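Local coordinates for protein putative cellulase CEL6 (Mycobacterium tuberculosis, PDB 1UP3) that probably hydrolyses internal beta-1,4-glucosidic bonds of cellulose, as an endoglucanase of glycoside hydrolase family 6, at residues A[106-111]-A[148-153]; A[211-216]-A[253-258]; A[99-104]-A[144-149]. All blocks are in the same frame, centred on the assembly; numbering follows the deposited sequence. Where two conformers were deposited one is given.

In the fold
The three contacts illustrate how a family 6 beta/alpha barrel is tied together around its parallel sheet. Interactions 1 and 3 form a continuous patch, with centres about 9 Å apart: both use helix 94-108 and share T148 and R149, and L108 CD1 packs on L147 CD2. Interaction 3 joins helices 94-108 and 130-147; interaction 1 joins the turns leading from them into strands 113-117 and 153-158. Both end on the same part of the chain, 144-153, before interaction 2 opens. Its centre lies about 20 Å from interaction 1 and 22 Å from interaction 3. Two successive helix-to-strand connections are thus joined to each other, while interaction 2 pairs outermost strand 254-258 with its neighbour 213-217.

Interaction 1: residues A[106-111]-A[148-153]; sequences SGLGSS and TRDPAA
S110 and D150 bring the two backbones closest, their CA atoms 4.9 Å apart, where a type II' turn from L108 to S111 meets a type I turn from D150 to A153. The first turn starts at the last residue of helix 94-108: G109 leaves helical geometry with a positive phi of 55°, and S111 N bonds back to L108 O.

The side chain that carries the contact is D150. Its CB points toward the opposing turn, and a chi1 of 179° sets CG anti to the backbone N. There the two oxygens have different surroundings. OD2 lies beside the aliphatic CB of L108 and only 2.6 Å from S111 O, while OD1 lies 3.2 Å from S110 CA. OD1 also takes a hydrogen bond from A152 N at 3.0 Å; the donor approaches from above the carboxylate plane, and the bond closes an Asx turn within 148-153. The carbonyl of G109 faces the same group, its O 3.1 Å from D150 CG. Beyond the acid, the methyl of A152 rests against the carbonyl oxygens of S110 and S111, 3.5 Å from S110 O.

Both turns lead from a helix of the beta/alpha fold into its next strand, and a backbone bond between A152 and A113 continues the link towards the sheet. L108 also packs on V57 and T61 of helix 50-66.

D150 is buried and presents its carboxylate to two backbone carbonyl oxygens, those of G109 and S111. Such surroundings would be expected to raise its pKa, and the short approach of OD2 to S111 O is consistent with a protonated side chain, although a proton cannot be placed with certainty.

Interaction 2: residues A[211-216]-A[253-258]; sequences GSHYVI and HADAYL
Y214 and A254 begin a parallel pairing of strands 213-216 and 254-258, whose axes approach to 4.6 Å with 15° between their directions; these are the last two strands of the parallel sheet of the family 6 beta/alpha barrel. Four backbone hydrogen bonds run between them: Y214 N to H253 O, D255 N to Y214 O, I216 N to A256 O and L258 N to I216 O. Y214 pairs with A254 but I216 with Y257, leaving one extra residue on the second strand, a beta bulge at which D255 adopts helical backbone angles.

On the face with Y214, the phenol ring lies over the neighbouring backbone. A254 CA meets the face of the ring, offset toward the rim, in a CH-pi contact 3.9 Å from the centroid. At the strand start, H253 turns its edge to the face of H213 in a T-shaped pair with centroids 5.3 Å apart. D255 crosses H213 as well, its OD1 3.3 Å from H213 CD2, while D255 OD2 is held by Y156 and R183. On the side of V215, its CB meets L258 CD1 at 4.0 Å.

Helix 195-208 covers the Y214 face: I199 packs on Y214 and I216, and E203 binds both Y214 OH and H253 ND1. Strand 184-187 flanks the pair across 213-217, whereas 254-258 is outermost in the sheet.

Interaction 3: residues A[99-104]-A[144-149]; sequences GWIDAV and VDTLTR
I101 and T146 meet in a helix-helix contact on the outside of the family 6 beta/alpha barrel, where helices 94-108 and 130-147 run side by side over the sheet. No hydrogen bond passes between segments 99-104 and 144-149 themselves, which join by van der Waals packing.

The tight part faces the barrel. I101 directs its CG2, anti to the backbone N, at T146, reaching CB at 3.7 Å and the methyl CG2 at 3.9 Å. One turn further along the first helix, V104 CG1 meets L147 CD2 at 3.8 Å; the L147 side chain sets off beside the first helix, and its end then bends in towards it. Beneath these residues, L75 of strand 72-75 touches both I101 and L147, and V53 of helix 50-66 packs on V104, so the apolar layer continues into the sheet and the next helix.

The outer side is looser and more polar. D102 begins by pointing away from the partner helix, but its carboxylate returns towards it. T146 OG1 is hydrogen-bonded within its own helix to Y142 O, one turn earlier. The side chain of Y142 does link the two helices, through a hydrogen bond between D102 OD1 and Y142 OH, and the same D102 OD1 lies 3.9 Å from the methyl carbon T146 CG2.

Interaction 1: residues A[106-111]-A[148-153]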
loop_
_atom_site.group_PDB
_atom_site.type_symbol
_atom_site.label_atom_id
_atom_site.label_comp_id
_atom_site.label_asym_id
_atom_site.label_seq_id
_atom_site.Cartn_x
_atom_site.Cartn_y
_atom_site.Cartn_z
ATOM N N SER A 106 6.550 -8.195 -16.644
ATOM C CA SER A 106 7.053 -7.870 -17.973
ATOM C C SER A 106 7.273 -6.376 -18.094
ATOM O O SER A 106 8.257 -5.920 -18.687
ATOM C CB SER A 106 6.069 -8.351 -19.061
ATOM O OG SER A 106 4.961 -7.468 -19.262
ATOM N N GLY A 107 6.399 -5.589 -17.505
ATOM C CA GLY A 107 6.545 -4.162 -17.572
ATOM C C GLY A 107 7.620 -3.610 -16.655
ATOM O O GLY A 107 8.192 -2.572 -16.947
ATOM N N LEU A 108 7.894 -4.289 -15.545
ATOM C CA LEU A 108 8.980 -3.884 -14.649
ATOM C C LEU A 108 10.351 -4.049 -15.308
ATOM O O LEU A 108 11.219 -3.209 -15.121
ATOM C CB LEU A 108 8.966 -4.678 -13.347
ATOM C CG LEU A 108 7.814 -4.349 -12.374
ATOM C CD1 LEU A 108 7.803 -5.345 -11.227
ATOM C CD2 LEU A 108 7.896 -2.930 -11.825
ATOM N N GLY A 109 10.550 -5.133 -16.043
ATOM C CA GLY A 109 11.852 -5.465 -16.607
ATOM C C GLY A 109 12.892 -5.508 -15.506
ATOM O O GLY A 109 12.752 -6.270 -14.547
ATOM N N SER A 110 13.942 -4.697 -15.666
ATOM C CA SER A 110 14.991 -4.583 -14.666
ATOM C C SER A 110 14.979 -3.215 -14.002
ATOM O O SER A 110 15.989 -2.806 -13.413
ATOM C CB SER A 110 16.363 -4.872 -15.298
ATOM O OG SER A 110 16.513 -6.262 -15.540
ATOM N N SER A 111 13.830 -2.517 -14.072
ATOM C CA SER A 111 13.745 -1.146 -13.577
ATOM C C SER A 111 13.519 -1.066 -12.074
ATOM O O SER A 111 12.883 -1.964 -11.477
ATOM C CB SER A 111 12.655 -0.389 -14.304
ATOM O OG SER A 111 12.909 -0.429 -15.701
ATOM N N THR A 148 10.058 -10.690 -8.080
ATOM C CA THR A 148 11.445 -10.601 -7.644
ATOM C C THR A 148 12.446 -10.996 -8.725
ATOM O O THR A 148 13.644 -10.857 -8.523
ATOM C CB THR A 148 11.700 -11.384 -6.347
ATOM O OG1 THR A 148 11.273 -12.745 -6.490
ATOM C CG2 THR A 148 10.911 -10.786 -5.191
ATOM N N ARG A 149 11.969 -11.468 -9.867
ATOM C CA ARG A 149 12.844 -11.647 -11.018
ATOM C C ARG A 149 13.375 -10.321 -11.545
ATOM O O ARG A 149 14.380 -10.317 -12.251
ATOM C CB ARG A 149 12.143 -12.423 -12.130
ATOM C CG ARG A 149 11.802 -13.859 -11.738
ATOM C CD ARG A 149 12.979 -14.718 -11.290
ATOM N NE ARG A 149 12.670 -16.151 -11.350
ATOM C CZ ARG A 149 13.550 -17.130 -11.072
ATOM N NH1 ARG A 149 14.816 -16.850 -10.743
ATOM N NH2 ARG A 149 13.160 -18.400 -11.144
ATOM N N ASP A 150 12.724 -9.202 -11.223
ATOM C CA ASP A 150 13.331 -7.869 -11.417
ATOM C C ASP A 150 14.257 -7.658 -10.245
ATOM O O ASP A 150 13.778 -7.396 -9.143
ATOM C CB ASP A 150 12.249 -6.790 -11.410
ATOM C CG ASP A 150 12.788 -5.378 -11.577
ATOM O OD1 ASP A 150 14.039 -5.197 -11.683
ATOM O OD2 ASP A 150 12.017 -4.377 -11.584
ATOM N N PRO A 151 15.581 -7.705 -10.448
ATOM C CA PRO A 151 16.498 -7.540 -9.319
ATOM C C PRO A 151 16.355 -6.191 -8.625
ATOM O O PRO A 151 16.671 -6.102 -7.429
ATOM C CB PRO A 151 17.886 -7.625 -9.978
ATOM C CG PRO A 151 17.664 -7.260 -11.336
ATOM C CD PRO A 151 16.310 -7.769 -11.733
ATOM N N ALA A 152 15.846 -5.179 -9.342
ATOM C CA ALA A 152 15.716 -3.836 -8.830
ATOM C C ALA A 152 14.360 -3.547 -8.206
ATOM O O ALA A 152 14.088 -2.397 -7.829
ATOM C CB ALA A 152 15.994 -2.808 -9.950
ATOM N N ALA A 153 13.523 -4.567 -8.078
ATOM C CA ALA A 153 12.232 -4.403 -7.411
ATOM C C ALA A 153 12.396 -4.745 -5.940
ATOM O O ALA A 153 12.872 -5.812 -5.597
ATOM C CB ALA A 153 11.194 -5.276 -8.021
#

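Interaction 2: residues A[211-216]-A[253-258]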
loop_
_atom_site.group_PDB
_atom_site.type_symbol
_atom_site.label_atom_id
_atom_site.label_comp_id
_atom_site.label_asym_id
_atom_site.label_seq_id
_atom_site.Cartn_x
_atom_site.Cartn_y
_atom_site.Cartn_z
ATOM N N GLY A 211 14.640 -12.042 9.914
ATOM C CA GLY A 211 15.191 -10.705 9.769
ATOM C C GLY A 211 14.673 -9.901 8.602
ATOM O O GLY A 211 15.368 -8.992 8.126
ATOM N N SER A 212 13.465 -10.190 8.165
ATOM C CA SER A 212 12.914 -9.442 7.034
ATOM C C SER A 212 12.701 -7.980 7.425
ATOM O O SER A 212 12.597 -7.623 8.615
ATOM C CB SER A 212 11.630 -10.058 6.541
ATOM O OG SER A 212 10.607 -9.841 7.471
ATOM N N HIS A 213 12.671 -7.122 6.412
ATOM C CA HIS A 213 12.513 -5.692 6.606
ATOM C C HIS A 213 11.078 -5.269 6.286
ATOM O O HIS A 213 10.315 -6.039 5.706
ATOM C CB HIS A 213 13.521 -4.950 5.722
ATOM C CG HIS A 213 14.950 -5.117 6.173
ATOM N ND1 HIS A 213 15.683 -6.256 5.923
ATOM C CD2 HIS A 213 15.764 -4.279 6.865
ATOM C CE1 HIS A 213 16.887 -6.123 6.463
ATOM N NE2 HIS A 213 16.965 -4.938 7.046
ATOM N N TYR A 214 10.708 -4.036 6.631
ATOM C CA TYR A 214 9.318 -3.629 6.455
ATOM C C TYR A 214 9.196 -2.123 6.217
ATOM O O TYR A 214 10.110 -1.335 6.531
ATOM C CB TYR A 214 8.412 -4.070 7.652
ATOM C CG TYR A 214 8.838 -3.503 8.982
ATOM C CD1 TYR A 214 9.821 -4.139 9.749
ATOM C CD2 TYR A 214 8.365 -2.295 9.421
ATOM C CE1 TYR A 214 10.262 -3.593 10.933
ATOM C CE2 TYR A 214 8.808 -1.736 10.611
ATOM C CZ TYR A 214 9.757 -2.363 11.350
ATOM O OH TYR A 214 10.227 -1.757 12.501
ATOM N N VAL A 215 8.042 -1.763 5.692
ATOM C CA VAL A 215 7.670 -0.370 5.552
ATOM C C VAL A 215 6.342 -0.141 6.287
ATOM O O VAL A 215 5.563 -1.081 6.448
ATOM C CB VAL A 215 7.545 0.017 4.085
ATOM C CG1 VAL A 215 8.874 -0.061 3.393
ATOM C CG2 VAL A 215 6.517 -0.855 3.355
ATOM N N ILE A 216 6.137 1.082 6.763
ATOM C CA ILE A 216 4.940 1.475 7.482
ATOM C C ILE A 216 4.267 2.611 6.652
ATOM O O ILE A 216 4.926 3.609 6.326
ATOM C CB ILE A 216 5.248 1.962 8.902
ATOM C CG1 ILE A 216 5.898 0.853 9.747
ATOM C CG2 ILE A 216 3.972 2.424 9.582
ATOM C CD1 ILE A 216 6.549 1.356 11.037
ATOM N N HIS A 253 14.686 -2.612 11.529
ATOM C CA HIS A 253 14.384 -3.246 10.252
ATOM C C HIS A 253 13.325 -2.487 9.433
ATOM O O HIS A 253 12.816 -3.036 8.450
ATOM C CB HIS A 253 13.955 -4.674 10.491
ATOM C CG HIS A 253 15.013 -5.498 11.148
ATOM N ND1 HIS A 253 15.085 -5.651 12.513
ATOM C CD2 HIS A 253 16.059 -6.184 10.629
ATOM C CE1 HIS A 253 16.130 -6.411 12.810
ATOM N NE2 HIS A 253 16.743 -6.739 11.688
ATOM N N ALA A 254 13.039 -1.240 9.800
ATOM C CA ALA A 254 12.081 -0.393 9.073
ATOM C C ALA A 254 12.829 0.331 7.970
ATOM O O ALA A 254 13.581 1.279 8.240
ATOM C CB ALA A 254 11.428 0.603 10.044
ATOM N N ASP A 255 12.661 -0.110 6.731
ATOM C CA ASP A 255 13.305 0.520 5.572
ATOM C C ASP A 255 12.756 1.921 5.289
ATOM O O ASP A 255 13.491 2.799 4.788
ATOM C CB ASP A 255 13.091 -0.301 4.297
ATOM C CG ASP A 255 13.960 -1.561 4.190
ATOM O OD1 ASP A 255 14.960 -1.698 4.953
ATOM O OD2 ASP A 255 13.656 -2.457 3.356
ATOM N N ALA A 256 11.457 2.126 5.545
ATOM C CA ALA A 256 10.862 3.425 5.270
ATOM C C ALA A 256 9.522 3.619 5.919
ATOM O O ALA A 256 8.808 2.655 6.191
ATOM C CB ALA A 256 10.663 3.616 3.735
ATOM N N TYR A 257 9.184 4.883 6.109
ATOM C CA TYR A 257 7.801 5.343 6.227
ATOM C C TYR A 257 7.357 5.769 4.840
ATOM O O TYR A 257 8.087 6.503 4.177
ATOM C CB TYR A 257 7.665 6.523 7.199
ATOM C CG TYR A 257 8.264 6.334 8.567
ATOM C CD1 TYR A 257 8.408 5.093 9.124
ATOM C CD2 TYR A 257 8.704 7.447 9.292
ATOM C CE1 TYR A 257 8.983 4.927 10.410
ATOM C CE2 TYR A 257 9.269 7.309 10.529
ATOM C CZ TYR A 257 9.413 6.049 11.082
ATOM O OH TYR A 257 9.996 5.885 12.301
ATOM N N LEU A 258 6.237 5.244 4.366
ATOM C CA LEU A 258 5.687 5.573 3.052
ATOM C C LEU A 258 4.277 6.075 3.175
ATOM O O LEU A 258 3.591 5.776 4.171
ATOM C CB LEU A 258 5.695 4.367 2.105
ATOM C CG LEU A 258 7.059 3.728 1.785
ATOM C CD1 LEU A 258 6.843 2.468 0.963
ATOM C CD2 LEU A 258 8.000 4.737 1.101
#

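Interaction 3: residues A[99-104]-A[144-149]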
loop_
_atom_site.group_PDB
_atom_site.type_symbol
_atom_site.label_atom_id
_atom_site.label_comp_id
_atom_site.label_asym_id
_atom_site.label_seq_id
_atom_site.Cartn_x
_atom_site.Cartn_y
_atom_site.Cartn_z
ATOM N N GLY A 99 -1.923 -14.230 -14.725
ATOM C CA GLY A 99 -1.593 -13.598 -15.988
ATOM C C GLY A 99 -1.292 -12.121 -15.806
ATOM O O GLY A 99 -0.402 -11.552 -16.450
ATOM N N TRP A 100 -2.041 -11.513 -14.900
ATOM C CA TRP A 100 -1.835 -10.116 -14.520
ATOM C C TRP A 100 -0.461 -9.897 -13.911
ATOM O O TRP A 100 0.237 -8.974 -14.320
ATOM C CB TRP A 100 -2.901 -9.699 -13.536
ATOM C CG TRP A 100 -2.984 -8.213 -13.213
ATOM C CD1 TRP A 100 -3.344 -7.194 -14.065
ATOM C CD2 TRP A 100 -2.811 -7.602 -11.910
ATOM N NE1 TRP A 100 -3.399 -6.000 -13.375
ATOM C CE2 TRP A 100 -3.091 -6.217 -12.058
ATOM C CE3 TRP A 100 -2.485 -8.087 -10.626
ATOM C CZ2 TRP A 100 -3.024 -5.311 -10.979
ATOM C CZ3 TRP A 100 -2.417 -7.211 -9.579
ATOM C CH2 TRP A 100 -2.698 -5.825 -9.758
ATOM N N ILE A 101 -0.076 -10.740 -12.943
ATOM C CA ILE A 101 1.246 -10.669 -12.340
ATOM C C ILE A 101 2.358 -10.854 -13.418
ATOM O O ILE A 101 3.357 -10.137 -13.391
ATOM C CB ILE A 101 1.392 -11.763 -11.223
ATOM C CG1 ILE A 101 0.515 -11.416 -10.012
ATOM C CG2 ILE A 101 2.836 -11.933 -10.868
ATOM C CD1 ILE A 101 0.869 -10.066 -9.332
ATOM N N ASP A 102 2.168 -11.780 -14.374
ATOM C CA ASP A 102 3.160 -11.949 -15.422
ATOM C C ASP A 102 3.340 -10.670 -16.201
ATOM O O ASP A 102 4.470 -10.303 -16.568
ATOM C CB ASP A 102 2.776 -13.058 -16.403
ATOM C CG ASP A 102 2.795 -14.426 -15.785
ATOM O OD1 ASP A 102 3.403 -14.629 -14.722
ATOM O OD2 ASP A 102 2.197 -15.402 -16.325
ATOM N N ALA A 103 2.225 -10.031 -16.501
ATOM C CA ALA A 103 2.243 -8.779 -17.262
ATOM C C ALA A 103 2.887 -7.637 -16.483
ATOM O O ALA A 103 3.671 -6.878 -17.035
ATOM C CB ALA A 103 0.839 -8.415 -17.684
ATOM N N VAL A 104 2.566 -7.494 -15.199
ATOM C CA VAL A 104 3.219 -6.501 -14.367
ATOM C C VAL A 104 4.752 -6.712 -14.370
ATOM O O VAL A 104 5.524 -5.769 -14.535
ATOM C CB VAL A 104 2.693 -6.526 -12.935
ATOM C CG1 VAL A 104 3.539 -5.688 -12.006
ATOM C CG2 VAL A 104 1.229 -6.043 -12.865
ATOM N N VAL A 144 5.281 -12.970 -5.399
ATOM C CA VAL A 144 6.615 -12.832 -4.865
ATOM C C VAL A 144 7.610 -13.467 -5.813
ATOM O O VAL A 144 8.620 -12.856 -6.188
ATOM C CB VAL A 144 6.746 -13.462 -3.457
ATOM C CG1 VAL A 144 8.203 -13.544 -3.031
ATOM C CG2 VAL A 144 5.945 -12.661 -2.427
ATOM N N ASP A 145 7.328 -14.710 -6.212
ATOM C CA ASP A 145 8.275 -15.460 -7.047
ATOM C C ASP A 145 8.493 -14.803 -8.399
ATOM O O ASP A 145 9.594 -14.898 -8.955
ATOM C CB ASP A 145 7.769 -16.876 -7.300
ATOM C CG ASP A 145 7.868 -17.797 -6.082
ATOM O OD1 ASP A 145 8.526 -17.462 -5.065
ATOM O OD2 ASP A 145 7.353 -18.942 -6.138
ATOM N N THR A 146 7.472 -14.156 -8.941
ATOM C CA THR A 146 7.537 -13.581 -10.296
ATOM C C THR A 146 8.094 -12.173 -10.295
ATOM O O THR A 146 8.896 -11.808 -11.158
ATOM C CB THR A 146 6.157 -13.620 -10.912
ATOM O OG1 THR A 146 5.668 -14.976 -10.833
ATOM C CG2 THR A 146 6.192 -13.304 -12.400
ATOM N N LEU A 147 7.642 -11.361 -9.355
ATOM C CA LEU A 147 8.051 -9.970 -9.287
ATOM C C LEU A 147 9.522 -9.795 -8.919
ATOM O O LEU A 147 10.162 -8.851 -9.418
ATOM C CB LEU A 147 7.168 -9.145 -8.355
ATOM C CG LEU A 147 5.692 -9.074 -8.740
ATOM C CD1 LEU A 147 4.880 -8.598 -7.559
ATOM C CD2 LEU A 147 5.502 -8.177 -9.984
ATOM N N THR A 148 10.058 -10.690 -8.080
ATOM C CA THR A 148 11.445 -10.601 -7.644
ATOM C C THR A 148 12.446 -10.996 -8.725
ATOM O O THR A 148 13.644 -10.857 -8.523
ATOM C CB THR A 148 11.700 -11.384 -6.347
ATOM O OG1 THR A 148 11.273 -12.745 -6.490
ATOM C CG2 THR A 148 10.911 -10.786 -5.191
ATOM N N ARG A 149 11.969 -11.468 -9.867
ATOM C CA ARG A 149 12.844 -11.647 -11.018
ATOM C C ARG A 149 13.375 -10.321 -11.545
ATOM O O ARG A 149 14.380 -10.317 -12.251
ATOM C CB ARG A 149 12.143 -12.423 -12.130
ATOM C CG ARG A 149 11.802 -13.859 -11.738
ATOM C CD ARG A 149 12.979 -14.718 -11.290
ATOM N NE ARG A 149 12.670 -16.151 -11.350
ATOM C CZ ARG A 149 13.550 -17.130 -11.072
ATOM N NH1 ARG A 149 14.816 -16.850 -10.743
ATOM N NH2 ARG A 149 13.160 -18.400 -11.144
#